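Local coordinates for GDSL-like Lipase/Acylhydrolase family protein (Neisseria meningitidis, PDB 4K7J) that probably removes O-acetyl groups from peptidoglycan, as an SGNH-type esterase with a catalytic triad, at residues A[84-96]-A[101-113]. Residues are numbered along the deposited sequence; the frame is centred on the assembly and turned at random.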
ATOM      1  N   GLY A  84      10.056  -2.238  12.417  1.00 21.87           N
ATOM      2  CA  GLY A  84       8.856  -1.967  13.189  1.00 26.23           C
ATOM      3  C   GLY A  84       7.771  -3.028  13.074  1.00 22.73           C
ATOM      4  O   GLY A  84       6.698  -2.872  13.647  1.00 24.30           O
ATOM      5  N   GLY A  85       8.039  -4.100  12.338  1.00 19.97           N
ATOM      6  CA  GLY A  85       7.065  -5.166  12.166  1.00 21.94           C
ATOM      7  C   GLY A  85       6.464  -5.254  10.768  1.00 28.17           C
ATOM      8  O   GLY A  85       6.786  -4.463   9.863  1.00 20.53           O
ATOM      9  N   ILE A  86       5.568  -6.213  10.582  1.00 21.61           N
ATOM     10  CA  ILE A  86       5.029  -6.469   9.252  1.00 22.51           C
ATOM     11  C   ILE A  86       3.987  -5.453   8.781  1.00 21.47           C
ATOM     12  O   ILE A  86       3.803  -5.263   7.580  1.00 16.77           O
ATOM     13  CB  ILE A  86       4.464  -7.876   9.143  1.00 22.02           C
ATOM     14  CG1 ILE A  86       3.293  -8.045  10.094  1.00 29.01           C
ATOM     15  CG2 ILE A  86       5.549  -8.899   9.445  1.00 26.95           C
ATOM     16  CD1 ILE A  86       2.347  -9.095   9.654  1.00 30.57           C
ATOM     17  N   GLY A  87       3.312  -4.801   9.723  1.00 18.09           N
ATOM     18  CA  GLY A  87       2.342  -3.777   9.383  1.00 17.06           C
ATOM     19  C   GLY A  87       0.965  -4.316   9.041  1.00 17.57           C
ATOM     20  O   GLY A  87       0.560  -5.375   9.539  1.00 17.07           O
ATOM     21  N   TRP A  88       0.251  -3.572   8.194  1.00 14.46           N
ATOM     22  CA  TRP A  88      -1.093  -3.929   7.749  1.00 17.12           C
ATOM     23  C   TRP A  88      -1.019  -4.968   6.638  1.00 18.24           C
ATOM     24  O   TRP A  88      -0.477  -4.682   5.565  1.00 20.16           O
ATOM     25  CB  TRP A  88      -1.830  -2.698   7.210  1.00 13.63           C
ATOM     26  CG  TRP A  88      -2.171  -1.642   8.247  1.00 17.80           C
ATOM     27  CD1 TRP A  88      -1.502  -0.474   8.485  1.00 18.94           C
ATOM     28  CD2 TRP A  88      -3.278  -1.666   9.166  1.00 19.24           C
ATOM     29  NE1 TRP A  88      -2.126   0.235   9.496  1.00 17.12           N
ATOM     30  CE2 TRP A  88      -3.213  -0.479   9.934  1.00 17.63           C
ATOM     31  CE3 TRP A  88      -4.308  -2.582   9.419  1.00 16.01           C
ATOM     32  CZ2 TRP A  88      -4.145  -0.179  10.938  1.00 21.86           C
ATOM     33  CZ3 TRP A  88      -5.240  -2.288  10.415  1.00 17.40           C
ATOM     34  CH2 TRP A  88      -5.149  -1.094  11.165  1.00 18.02           C
ATOM     35  N   VAL A  89      -1.575  -6.159   6.881  1.00 13.77           N
ATOM     36  CA  VAL A  89      -1.572  -7.235   5.884  1.00 14.37           C
ATOM     37  C   VAL A  89      -2.973  -7.808   5.587  1.00 12.67           C
ATOM     38  O   VAL A  89      -3.931  -7.522   6.295  1.00 12.70           O
ATOM     39  CB  VAL A  89      -0.637  -8.369   6.320  1.00 13.54           C
ATOM     40  CG1 VAL A  89       0.719  -7.793   6.729  1.00 16.85           C
ATOM     41  CG2 VAL A  89      -1.246  -9.147   7.477  1.00 18.34           C
ATOM     42  N   TYR A  90      -3.085  -8.613   4.531  1.00 16.86           N
ATOM     43  CA  TYR A  90      -4.366  -9.205   4.147  1.00 12.98           C
ATOM     44  C   TYR A  90      -4.909 -10.049   5.287  1.00 17.30           C
ATOM     45  O   TYR A  90      -4.143 -10.640   6.035  1.00 18.14           O
ATOM     46  CB  TYR A  90      -4.212 -10.124   2.936  1.00 11.91           C
ATOM     47  CG  TYR A  90      -3.742  -9.477   1.646  1.00 14.42           C
ATOM     48  CD1 TYR A  90      -3.798  -8.101   1.461  1.00 12.31           C
ATOM     49  CD2 TYR A  90      -3.259 -10.260   0.599  1.00 17.63           C
ATOM     50  CE1 TYR A  90      -3.372  -7.518   0.274  1.00 13.07           C
ATOM     51  CE2 TYR A  90      -2.831  -9.688  -0.599  1.00 14.55           C
ATOM     52  CZ  TYR A  90      -2.889  -8.321  -0.753  1.00 14.20           C
ATOM     53  OH  TYR A  90      -2.459  -7.753  -1.924  1.00 12.47           O
ATOM     54  N   PRO A  91      -6.235 -10.132   5.405  1.00 15.01           N
ATOM     55  CA  PRO A  91      -6.806 -11.044   6.401  1.00 15.17           C
ATOM     56  C   PRO A  91      -6.835 -12.498   5.910  1.00 21.16           C
ATOM     57  O   PRO A  91      -7.142 -13.384   6.700  1.00 20.21           O
ATOM     58  CB  PRO A  91      -8.226 -10.508   6.571  1.00 14.11           C
ATOM     59  CG  PRO A  91      -8.562  -9.936   5.235  1.00 16.40           C
ATOM     60  CD  PRO A  91      -7.271  -9.358   4.701  1.00 14.18           C
ATOM     61  N   ALA A  92      -6.511 -12.733   4.637  1.00 14.19           N
ATOM     62  CA  ALA A  92      -6.569 -14.070   4.036  1.00 16.82           C
ATOM     63  C   ALA A  92      -5.844 -14.047   2.700  1.00 18.99           C
ATOM     64  O   ALA A  92      -5.553 -12.971   2.192  1.00 15.01           O
ATOM     65  CB  ALA A  92      -8.025 -14.506   3.828  1.00 17.09           C
ATOM     66  N   ASN A  93      -5.550 -15.220   2.135  1.00 16.89           N
ATOM     67  CA  ASN A  93      -5.026 -15.283   0.772  1.00 21.11           C
ATOM     68  C   ASN A  93      -5.968 -14.537  -0.154  1.00 16.00           C
ATOM     69  O   ASN A  93      -7.182 -14.658  -0.032  1.00 16.05           O
ATOM     70  CB  ASN A  93      -4.865 -16.729   0.277  1.00 21.69           C
ATOM     71  CG  ASN A  93      -3.805 -17.491   1.043  1.00 34.88           C
ATOM     72  OD1 ASN A  93      -2.736 -16.945   1.352  1.00 32.82           O
ATOM     73  ND2 ASN A  93      -4.098 -18.755   1.375  1.00 33.22           N
ATOM     74  N   VAL A  94      -5.390 -13.756  -1.056  1.00 15.84           N
ATOM     75  CA  VAL A  94      -6.133 -13.051  -2.087  1.00 15.40           C
ATOM     76  C   VAL A  94      -5.618 -13.526  -3.436  1.00 17.02           C
ATOM     77  O   VAL A  94      -4.430 -13.372  -3.745  1.00 15.15           O
ATOM     78  CB  VAL A  94      -5.918 -11.528  -1.999  1.00 15.44           C
ATOM     79  CG1 VAL A  94      -6.569 -10.815  -3.206  1.00 16.88           C
ATOM     80  CG2 VAL A  94      -6.428 -10.978  -0.681  1.00 14.65           C
ATOM     81  N   LYS A  95      -6.518 -14.093  -4.233  1.00 18.29           N
ATOM     82  CA  LYS A  95      -6.170 -14.663  -5.533  1.00 21.35           C
ATOM     83  C   LYS A  95      -5.459 -13.655  -6.423  1.00 18.23           C
ATOM     84  O   LYS A  95      -5.952 -12.551  -6.632  1.00 16.56           O
ATOM     85  CB  LYS A  95      -7.426 -15.170  -6.244  1.00 18.68           C
ATOM     86  CG  LYS A  95      -7.176 -15.614  -7.669  1.00 26.82           C
ATOM     87  CD  LYS A  95      -8.285 -16.524  -8.158  1.00 25.58           C
ATOM     88  CE  LYS A  95      -8.000 -17.022  -9.561  1.00 32.32           C
ATOM     89  NZ  LYS A  95      -7.973 -15.874 -10.509  1.00 37.77           N
ATOM     90  N   GLY A  96      -4.291 -14.034  -6.927  1.00 16.88           N
ATOM     91  CA  GLY A  96      -3.562 -13.194  -7.860  1.00 14.52           C
ATOM     92  C   GLY A  96      -2.724 -12.125  -7.196  1.00 17.13           C
ATOM     93  O   GLY A  96      -2.080 -11.318  -7.875  1.00 14.89           O
ATOM     94  N   ALA A 101       5.438 -10.890   3.653  1.00 20.96           N
ATOM     95  CA  ALA A 101       5.820 -10.901   5.070  1.00 22.98           C
ATOM     96  C   ALA A 101       5.044 -11.882   5.959  1.00 24.81           C
ATOM     97  O   ALA A 101       5.465 -12.158   7.083  1.00 26.08           O
ATOM     98  CB  ALA A 101       5.719  -9.491   5.645  1.00 17.39           C
ATOM     99  N   VAL A 102       3.911 -12.386   5.477  1.00 21.13           N
ATOM    100  CA  VAL A 102       3.145 -13.383   6.224  1.00 23.35           C
ATOM    101  C   VAL A 102       2.563 -14.471   5.347  1.00 24.00           C
ATOM    102  O   VAL A 102       2.365 -14.281   4.147  1.00 23.10           O
ATOM    103  CB  VAL A 102       1.959 -12.775   6.997  1.00 26.40           C
ATOM    104  CG1 VAL A 102       2.406 -12.258   8.327  1.00 34.63           C
ATOM    105  CG2 VAL A 102       1.262 -11.707   6.168  1.00 22.46           C
ATOM    106  N   ARG A 103       2.260 -15.602   5.974  1.00 19.29           N
ATOM    107  CA  ARG A 103       1.602 -16.717   5.312  1.00 25.86           C
ATOM    108  C   ARG A 103       0.267 -16.978   5.995  1.00 24.18           C
ATOM    109  O   ARG A 103       0.158 -16.842   7.212  1.00 20.07           O
ATOM    110  CB  ARG A 103       2.485 -17.961   5.370  1.00 25.66           C
ATOM    111  CG  ARG A 103       3.835 -17.768   4.692  1.00 38.21           C
ATOM    112  CD  ARG A 103       4.651 -19.058   4.638  1.00 54.63           C
ATOM    113  NE  ARG A 103       5.277 -19.387   5.918  1.00 49.23           N
ATOM    114  CZ  ARG A 103       4.748 -20.204   6.824  1.00 51.41           C
ATOM    115  NH1 ARG A 103       3.575 -20.782   6.594  1.00 42.18           N
ATOM    116  NH2 ARG A 103       5.396 -20.441   7.958  1.00 54.67           N
ATOM    117  N   HIS A 104      -0.743 -17.344   5.207  1.00 17.76           N
ATOM    118  CA  HIS A 104      -2.095 -17.542   5.714  1.00 18.97           C
ATOM    119  C   HIS A 104      -2.505 -19.006   5.679  1.00 19.57           C
ATOM    120  O   HIS A 104      -2.261 -19.712   4.702  1.00 21.66           O
ATOM    121  CB  HIS A 104      -3.106 -16.746   4.883  1.00 21.17           C
ATOM    122  CG  HIS A 104      -2.968 -15.259   4.995  1.00 20.66           C
ATOM    123  ND1 HIS A 104      -2.088 -14.534   4.219  1.00 25.73           N
ATOM    124  CD2 HIS A 104      -3.616 -14.358   5.772  1.00 17.74           C
ATOM    125  CE1 HIS A 104      -2.195 -13.251   4.520  1.00 22.14           C
ATOM    126  NE2 HIS A 104      -3.117 -13.116   5.455  1.00 18.50           N
ATOM    127  N   ASN A 105      -3.152 -19.449   6.745  1.00 20.11           N
ATOM    128  CA  ASN A 105      -3.716 -20.792   6.802  1.00 21.29           C
ATOM    129  C   ASN A 105      -5.045 -20.765   7.550  1.00 14.20           C
ATOM    130  O   ASN A 105      -5.067 -20.690   8.771  1.00 16.42           O
ATOM    131  CB  ASN A 105      -2.743 -21.741   7.505  1.00 23.71           C
ATOM    132  CG  ASN A 105      -3.367 -23.090   7.819  1.00 42.99           C
ATOM    133  OD1 ASN A 105      -4.187 -23.610   7.054  1.00 29.72           O
ATOM    134  ND2 ASN A 105      -2.983 -23.662   8.956  1.00 46.31           N
ATOM    135  N   GLY A 106      -6.150 -20.816   6.817  1.00 19.04           N
ATOM    136  CA  GLY A 106      -7.456 -20.744   7.436  1.00 19.73           C
ATOM    137  C   GLY A 106      -8.571 -20.936   6.440  1.00 19.34           C
ATOM    138  O   GLY A 106      -8.322 -21.216   5.269  1.00 26.97           O
ATOM    139  N   ASN A 107      -9.804 -20.763   6.891  1.00 20.61           N
ATOM    140  CA  ASN A 107     -10.959 -21.014   6.032  1.00 20.09           C
ATOM    141  C   ASN A 107     -11.728 -19.752   5.652  1.00 17.26           C
ATOM    142  O   ASN A 107     -12.802 -19.830   5.063  1.00 20.29           O
ATOM    143  CB  ASN A 107     -11.899 -22.032   6.680  1.00 17.01           C
ATOM    144  CG  ASN A 107     -12.386 -21.595   8.059  1.00 20.95           C
ATOM    145  OD1 ASN A 107     -12.376 -20.411   8.393  1.00 18.80           O
ATOM    146  ND2 ASN A 107     -12.841 -22.561   8.859  1.00 23.37           N
ATOM    147  N   TRP A 108     -11.183 -18.590   5.993  1.00 16.25           N
ATOM    148  CA  TRP A 108     -11.791 -17.322   5.576  1.00 17.46           C
ATOM    149  C   TRP A 108     -11.799 -17.186   4.044  1.00 21.85           C
ATOM    150  O   TRP A 108     -10.914 -17.713   3.360  1.00 20.07           O
ATOM    151  CB  TRP A 108     -11.060 -16.135   6.216  1.00 16.83           C
ATOM    152  CG  TRP A 108     -11.130 -16.101   7.725  1.00 14.24           C
ATOM    153  CD1 TRP A 108     -11.736 -17.014   8.546  1.00 19.49           C
ATOM    154  CD2 TRP A 108     -10.559 -15.108   8.583  1.00 17.75           C
ATOM    155  NE1 TRP A 108     -11.580 -16.640   9.861  1.00 15.27           N
ATOM    156  CE2 TRP A 108     -10.854 -15.478   9.908  1.00 18.31           C
ATOM    157  CE3 TRP A 108      -9.829 -13.936   8.355  1.00 16.08           C
ATOM    158  CZ2 TRP A 108     -10.451 -14.712  11.005  1.00 16.58           C
ATOM    159  CZ3 TRP A 108      -9.421 -13.187   9.438  1.00 14.93           C
ATOM    160  CH2 TRP A 108      -9.734 -13.575  10.749  1.00 17.08           C
ATOM    161  N   GLN A 109     -12.794 -16.486   3.503  1.00 15.98           N
ATOM    162  CA  GLN A 109     -12.852 -16.270   2.055  1.00 18.99           C
ATOM    163  C   GLN A 109     -12.726 -14.798   1.677  1.00 19.34           C
ATOM    164  O   GLN A 109     -13.584 -14.000   2.036  1.00 15.56           O
ATOM    165  CB  GLN A 109     -14.147 -16.836   1.469  1.00 25.11           C
ATOM    166  CG  GLN A 109     -14.224 -16.640  -0.049  1.00 23.01           C
ATOM    167  CD  GLN A 109     -13.075 -17.332  -0.788  1.00 40.45           C
ATOM    168  OE1 GLN A 109     -12.734 -18.489  -0.494  1.00 33.51           O
ATOM    169  NE2 GLN A 109     -12.464 -16.620  -1.747  1.00 30.55           N
ATOM    170  N   SER A 110     -11.672 -14.444   0.939  1.00 16.98           N
ATOM    171  CA  SER A 110     -11.460 -13.047   0.548  1.00 16.39           C
ATOM    172  C   SER A 110     -12.359 -12.598  -0.607  1.00 18.87           C
ATOM    173  O   SER A 110     -12.870 -13.412  -1.375  1.00 13.70           O
ATOM    174  CB  SER A 110      -9.998 -12.791   0.179  1.00 19.48           C
ATOM    175  OG  SER A 110      -9.640 -13.561  -0.963  1.00 25.91           O
ATOM    176  N   LEU A 111     -12.539 -11.287  -0.700  1.00 13.15           N
ATOM    177  CA  LEU A 111     -13.310 -10.649  -1.757  1.00 14.40           C
ATOM    178  C   LEU A 111     -12.652  -9.295  -1.983  1.00 17.84           C
ATOM    179  O   LEU A 111     -12.310  -8.609  -1.013  1.00 14.47           O
ATOM    180  CB  LEU A 111     -14.761 -10.460  -1.311  1.00 17.20           C
ATOM    181  CG  LEU A 111     -15.621  -9.629  -2.258  1.00 17.71           C
ATOM    182  CD1 LEU A 111     -15.891 -10.440  -3.506  1.00 16.50           C
ATOM    183  CD2 LEU A 111     -16.917  -9.159  -1.596  1.00 17.34           C
ATOM    184  N   THR A 112     -12.428  -8.910  -3.241  1.00 16.11           N
ATOM    185  CA  THR A 112     -11.812  -7.607  -3.510  1.00 13.02           C
ATOM    186  C   THR A 112     -12.635  -6.743  -4.472  1.00 13.96           C
ATOM    187  O   THR A 112     -13.535  -7.232  -5.153  1.00 13.99           O
ATOM    188  CB  THR A 112     -10.381  -7.721  -4.082  1.00 15.39           C
ATOM    189  OG1 THR A 112     -10.434  -7.838  -5.517  1.00 13.11           O
ATOM    190  CG2 THR A 112      -9.616  -8.877  -3.462  1.00 12.58           C
ATOM    191  N   SER A 113     -12.285  -5.466  -4.560  1.00 15.37           N
ATOM    192  CA  SER A 113     -13.050  -4.519  -5.371  1.00 16.10           C
ATOM    193  C   SER A 113     -12.644  -4.565  -6.843  1.00 17.08           C
ATOM    194  O   SER A 113     -13.223  -3.864  -7.663  1.00 17.25           O
ATOM    195  CB  SER A 113     -12.925  -3.084  -4.823  1.00 16.53           C
ATOM    196  OG  SER A 113     -11.563  -2.704  -4.659  1.00 15.94           O
TER
HETATM  197  O   HOH W   1      -0.398 -17.723   2.757  1.00 26.67           O
HETATM  198  O   HOH W   2      -9.476 -16.200   0.623  1.00 31.78           O
HETATM  199  O   HOH W   3      -9.390 -13.884  -3.495  1.00 22.35           O
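His104, on the edge strand 102-106, reaches across to the loop 84-96 where that loop lies against one edge strand from each of the two five-stranded antiparallel sheets, 102-106 and 109-112, in the N-terminal beta-sandwich of this peptidoglycan O-acetylesterase, an arrangement consistent with the jelly-roll of galactose-binding-like domains. The imidazole stands with CG anti to its own carbonyl carbon (chi1 -66°), which carries NE2 to the carbonyl of Tyr90. The 2.7 Å bond from His104 NE2 to Tyr90 O is nearly straight at the hydrogen (160°) and runs close to the ring plane, yet NE2 lies above the carbonyl plane instead of on a lone pair. One face of the ring is covered by the peptide between Ala92 and Asn93, with Ala92 C over the ring centre and Asn93 N nearer the rim. The Asn93 side chain runs past the histidine in the reverse direction, its amide steeply inclined to the ring, and its OD1 takes a hydrogen bond from a water.

Toward the start of the loop the contact turns apolar. Val89 and Val102 meet tip to tip through their CG2 methyls, 3.8 Å apart, while Ile86 crosses Val102 at about a right angle, its CD1 pressed tightly to Val102 CG1 at 3.4 Å. Beyond the histidine, Pro91 CB meets CZ3 of Trp108 and Ala92 CB meets its CB; Trp108 also touches Met135 and Ile197, one from each sheet. Pro91 O, 3.2 Å from Trp108 CE3, is buried here without a polar partner.

Val94 CG1 meets Thr112 CG2 near the loop's end. Ser110 OG, set between its backbone N and carbonyl carbon (chi1 64°), donates to Asn93 O at 2.8 Å, in the carbonyl plane and on a lone pair, and receives a second hydrogen bond from the water bound to Lys95 N.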